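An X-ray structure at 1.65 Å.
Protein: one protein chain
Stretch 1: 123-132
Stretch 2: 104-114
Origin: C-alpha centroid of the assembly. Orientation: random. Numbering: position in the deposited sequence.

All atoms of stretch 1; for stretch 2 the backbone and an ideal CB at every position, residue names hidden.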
# COMPACT_ATOMS: atom_id res chain seq x y z
N ASN A 123 -7.50 11.46 2.21
CA ASN A 123 -8.10 12.25 1.15
C ASN A 123 -7.05 13.20 0.59
O ASN A 123 -6.71 14.21 1.22
CB ASN A 123 -9.31 13.01 1.71
CG ASN A 123 -10.00 13.88 0.67
OD1 ASN A 123 -9.49 14.08 -0.44
ND2 ASN A 123 -11.17 14.41 1.03
N TYR A 124 -6.54 12.86 -0.59
CA TYR A 124 -5.41 13.60 -1.17
C TYR A 124 -5.76 15.01 -1.62
O TYR A 124 -4.88 15.81 -1.91
CB TYR A 124 -4.81 12.83 -2.35
CG TYR A 124 -4.30 11.46 -1.97
CD1 TYR A 124 -4.81 10.31 -2.58
CD2 TYR A 124 -3.30 11.31 -1.01
CE1 TYR A 124 -4.33 9.03 -2.23
CE2 TYR A 124 -2.82 10.03 -0.66
CZ TYR A 124 -3.34 8.90 -1.28
OH TYR A 124 -2.86 7.64 -0.94
N HIS A 125 -7.06 15.31 -1.65
CA HIS A 125 -7.52 16.61 -2.15
C HIS A 125 -7.21 17.77 -1.20
O HIS A 125 -7.28 18.93 -1.60
CB HIS A 125 -9.00 16.51 -2.55
CG HIS A 125 -9.22 15.59 -3.71
ND1 HIS A 125 -9.36 16.04 -5.00
CD2 HIS A 125 -9.21 14.23 -3.78
CE1 HIS A 125 -9.48 15.00 -5.82
NE2 HIS A 125 -9.38 13.90 -5.10
N HIS A 126 -6.81 17.44 0.03
CA HIS A 126 -6.32 18.46 0.96
C HIS A 126 -4.91 18.95 0.68
O HIS A 126 -4.48 19.95 1.28
CB HIS A 126 -6.42 17.97 2.38
CG HIS A 126 -7.83 17.81 2.85
ND1 HIS A 126 -8.68 18.89 3.03
CD2 HIS A 126 -8.56 16.71 3.11
CE1 HIS A 126 -9.86 18.45 3.41
NE2 HIS A 126 -9.82 17.13 3.48
N GLY A 127 -4.18 18.26 -0.19
CA GLY A 127 -2.88 18.74 -0.63
C GLY A 127 -1.75 17.80 -0.23
O GLY A 127 -2.00 16.77 0.41
N PRO A 128 -0.51 18.15 -0.58
CA PRO A 128 0.64 17.25 -0.47
C PRO A 128 1.00 16.73 0.91
O PRO A 128 1.71 15.74 1.00
CB PRO A 128 1.81 18.08 -1.04
CG PRO A 128 1.16 19.15 -1.86
CD PRO A 128 -0.13 19.46 -1.13
N SER A 129 0.52 17.37 1.98
CA SER A 129 0.78 16.83 3.32
C SER A 129 0.17 15.42 3.45
O SER A 129 0.64 14.58 4.24
CB SER A 129 0.24 17.75 4.42
OG SER A 129 -1.18 17.75 4.41
N THR A 130 -0.86 15.14 2.65
CA THR A 130 -1.55 13.86 2.71
C THR A 130 -0.78 12.69 2.08
O THR A 130 -1.19 11.53 2.19
CB THR A 130 -2.93 13.94 2.03
OG1 THR A 130 -2.75 14.21 0.64
CG2 THR A 130 -3.78 15.03 2.67
N ASN A 131 0.33 13.00 1.40
CA ASN A 131 1.17 11.96 0.78
C ASN A 131 2.67 12.12 1.05
O ASN A 131 3.49 11.63 0.28
CB ASN A 131 0.88 11.83 -0.73
CG ASN A 131 1.14 13.11 -1.50
OD1 ASN A 131 0.27 13.96 -1.59
ND2 ASN A 131 2.34 13.24 -2.10
N GLY A 132 3.01 12.80 2.16
CA GLY A 132 4.41 13.01 2.53
C GLY A 132 5.12 11.76 3.02
O GLY A 132 6.34 11.76 3.14
N UNK A 104 8.45 14.43 -6.97
CA UNK A 104 8.35 15.24 -5.75
C UNK A 104 6.96 15.00 -5.15
O UNK A 104 6.00 14.74 -5.91
CB UNK A 104 8.58 16.72 -6.04
N UNK A 105 6.83 15.04 -3.81
CA UNK A 105 5.51 14.86 -3.19
C UNK A 105 4.43 15.82 -3.72
O UNK A 105 3.25 15.44 -3.76
CB UNK A 105 5.64 15.04 -1.68
N UNK A 106 4.81 17.02 -4.15
CA UNK A 106 3.80 17.93 -4.72
C UNK A 106 3.25 17.40 -6.05
O UNK A 106 2.04 17.47 -6.30
CB UNK A 106 4.40 19.32 -4.93
N UNK A 107 4.14 16.87 -6.89
CA UNK A 107 3.76 16.29 -8.18
C UNK A 107 2.94 15.04 -7.96
O UNK A 107 1.89 14.85 -8.59
CB UNK A 107 4.99 15.97 -9.03
N UNK A 108 3.40 14.18 -7.04
CA UNK A 108 2.65 12.96 -6.73
C UNK A 108 1.24 13.30 -6.24
O UNK A 108 0.28 12.63 -6.61
CB UNK A 108 3.39 12.13 -5.68
N UNK A 109 1.11 14.35 -5.45
CA UNK A 109 -0.21 14.72 -4.96
C UNK A 109 -1.15 15.08 -6.10
O UNK A 109 -2.33 14.73 -6.07
CB UNK A 109 -0.10 15.89 -3.98
N UNK A 110 -0.64 15.76 -7.13
CA UNK A 110 -1.46 16.08 -8.31
C UNK A 110 -1.99 14.82 -9.00
O UNK A 110 -3.16 14.76 -9.40
CB UNK A 110 -0.65 16.91 -9.31
N UNK A 111 -1.12 13.82 -9.15
CA UNK A 111 -1.53 12.57 -9.78
C UNK A 111 -2.53 11.80 -8.90
O UNK A 111 -3.53 11.26 -9.41
CB UNK A 111 -0.30 11.70 -10.07
N UNK A 112 -2.26 11.79 -7.60
CA UNK A 112 -3.16 11.13 -6.64
C UNK A 112 -4.56 11.74 -6.62
O UNK A 112 -5.57 11.01 -6.53
CB UNK A 112 -2.56 11.20 -5.23
N UNK A 113 -4.64 13.07 -6.72
CA UNK A 113 -5.93 13.75 -6.77
C UNK A 113 -6.74 13.33 -7.98
O UNK A 113 -7.96 13.21 -7.90
CB UNK A 113 -5.73 15.27 -6.78
N UNK A 114 -6.06 13.14 -9.11
CA UNK A 114 -6.74 12.73 -10.33
C UNK A 114 -7.15 11.25 -10.27
O UNK A 114 -8.11 10.85 -10.95
CB UNK A 114 -5.84 12.98 -11.54

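Position 104 precedes the first turn of a helix, with phi/psi of -64/148°, and its ideal CB has nothing of stretch 1 within 5.5 Å. An N-cap favours a short acceptor such as Asp, Ser, Thr or Asn. The residue is Asp104, whose OD1 accepts from the backbone N of position 106 at 2.8 Å, a capping bond.

Position 105 opens the helix with CA-to-CB toward stretch 1, its ideal CB 3.8 Å from Asn131 ND2. A compact side chain would suit, and because the first turn requires no backbone donor, proline is also possible at phi -55°. Pro105 is found. Its carbonyl does the polar work: Asn131 ND2 donates to Pro105 O at 2.9 Å and a nearly straight 169°, so stretch 1 reads the backbone here.

At position 106 the CB points away, yet lies 4.5 Å from Pro128 CG. A polar chain with some aliphatic length could brush the proline and continue into open space. Gln106 does this, its CG 4.1 Å from Pro128 CG. Position 107 points away and makes no contact, so many helix formers would serve; it is Glu107, whose OE1 accepts from Asp104 N at 3.0 Å.

Position 108 starts toward stretch 1, its ideal CB 3.9 Å from Asn131 ND2. Several chains could fit if they turn aside after CB. Met108 takes that course: CB remains 3.9 Å from Asn131 ND2 while the end leads away.

Position 109 is the most demanding. Its CA lies closest to that of Pro128, and its ideal CB is only 3.1 Å from Asn131 OD1. Around it stretch 1 presents the carbonyls of Tyr124 and Gly127 together with the side chains of Thr130 and Asn131, so a polar residue of medium length able to donate, such as Asn, would suit. Asn109 is deposited, with chi1 t directing its amide into this polar cluster; its CG lies 3.5 Å from Pro128 N.

Positions 110 and 111 have no neighbour in stretch 1 near their CB atoms, leaving the choice wide; they are Ala110 and Ile111.

Position 112 points toward stretch 1, its ideal CB 3.6 Å from Tyr124 CD1 and over one face of that ring. An aliphatic side chain is the natural match, with Leu, Ile or Met all plausible. It is Leu112. CD1 sits 3.9 Å from the centroid of the Tyr124 ring, 12° off the normal, in a CH-pi contact, and the same Leu112 CD1 reaches 3.6 Å from Asn131 CB.

Position 113 points sideways, between His125 CE1 at 3.9 Å and Tyr124 O at 5.0 Å from the ideal CB. A chain with methylenes for the imidazole and a terminal donor for the carbonyl fits; Gln, Lys or Arg qualify. Gln113 lays CG over the His125 ring, 4.1 Å from its centroid, while NE2 gives Tyr124 O a weak hydrogen bond of 3.4 Å.

Position 114 points away, tolerating most polar residues; it is Gln114.

Stretch 2 (104-114) DPQEMNAILQQ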
# COMPACT_ATOMS: atom_id res chain seq x y z
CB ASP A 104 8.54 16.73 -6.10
CG ASP A 104 8.51 17.63 -4.87
OD1 ASP A 104 7.40 18.01 -4.40
OD2 ASP A 104 9.59 18.00 -4.38
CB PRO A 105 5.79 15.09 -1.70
CG PRO A 105 7.21 14.64 -1.55
CD PRO A 105 7.89 15.15 -2.79
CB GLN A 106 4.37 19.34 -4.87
CG GLN A 106 4.78 19.96 -3.53
CD GLN A 106 5.08 21.44 -3.63
OE1 GLN A 106 5.62 21.91 -4.64
NE2 GLN A 106 4.73 22.20 -2.59
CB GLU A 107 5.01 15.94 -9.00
CG GLU A 107 5.82 17.17 -9.37
CD GLU A 107 7.19 16.83 -9.93
OE1 GLU A 107 7.78 15.81 -9.50
OE2 GLU A 107 7.67 17.60 -10.77
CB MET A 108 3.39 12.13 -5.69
CG MET A 108 2.65 10.85 -5.25
SD MET A 108 2.22 9.74 -6.62
CE MET A 108 3.88 9.41 -7.13
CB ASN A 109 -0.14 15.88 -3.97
CG ASN A 109 -1.49 16.16 -3.34
OD1 ASN A 109 -1.99 15.37 -2.51
ND2 ASN A 109 -2.10 17.25 -3.75
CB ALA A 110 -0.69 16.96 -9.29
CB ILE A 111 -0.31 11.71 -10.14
CG1 ILE A 111 0.56 12.46 -11.16
CG2 ILE A 111 -0.73 10.34 -10.71
CD1 ILE A 111 1.84 11.70 -11.55
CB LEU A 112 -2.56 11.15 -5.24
CG LEU A 112 -1.37 10.20 -5.03
CD1 LEU A 112 -0.63 10.58 -3.76
CD2 LEU A 112 -1.83 8.71 -5.03
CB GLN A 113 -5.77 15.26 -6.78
CG GLN A 113 -5.44 15.83 -5.42
CD GLN A 113 -5.53 17.35 -5.41
OE1 GLN A 113 -6.24 17.94 -6.22
NE2 GLN A 113 -4.81 17.97 -4.48
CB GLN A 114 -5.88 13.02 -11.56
CG GLN A 114 -6.67 13.19 -12.90
CD GLN A 114 -7.77 14.26 -12.86
OE1 GLN A 114 -7.80 15.13 -11.97
NE2 GLN A 114 -8.68 14.20 -13.83
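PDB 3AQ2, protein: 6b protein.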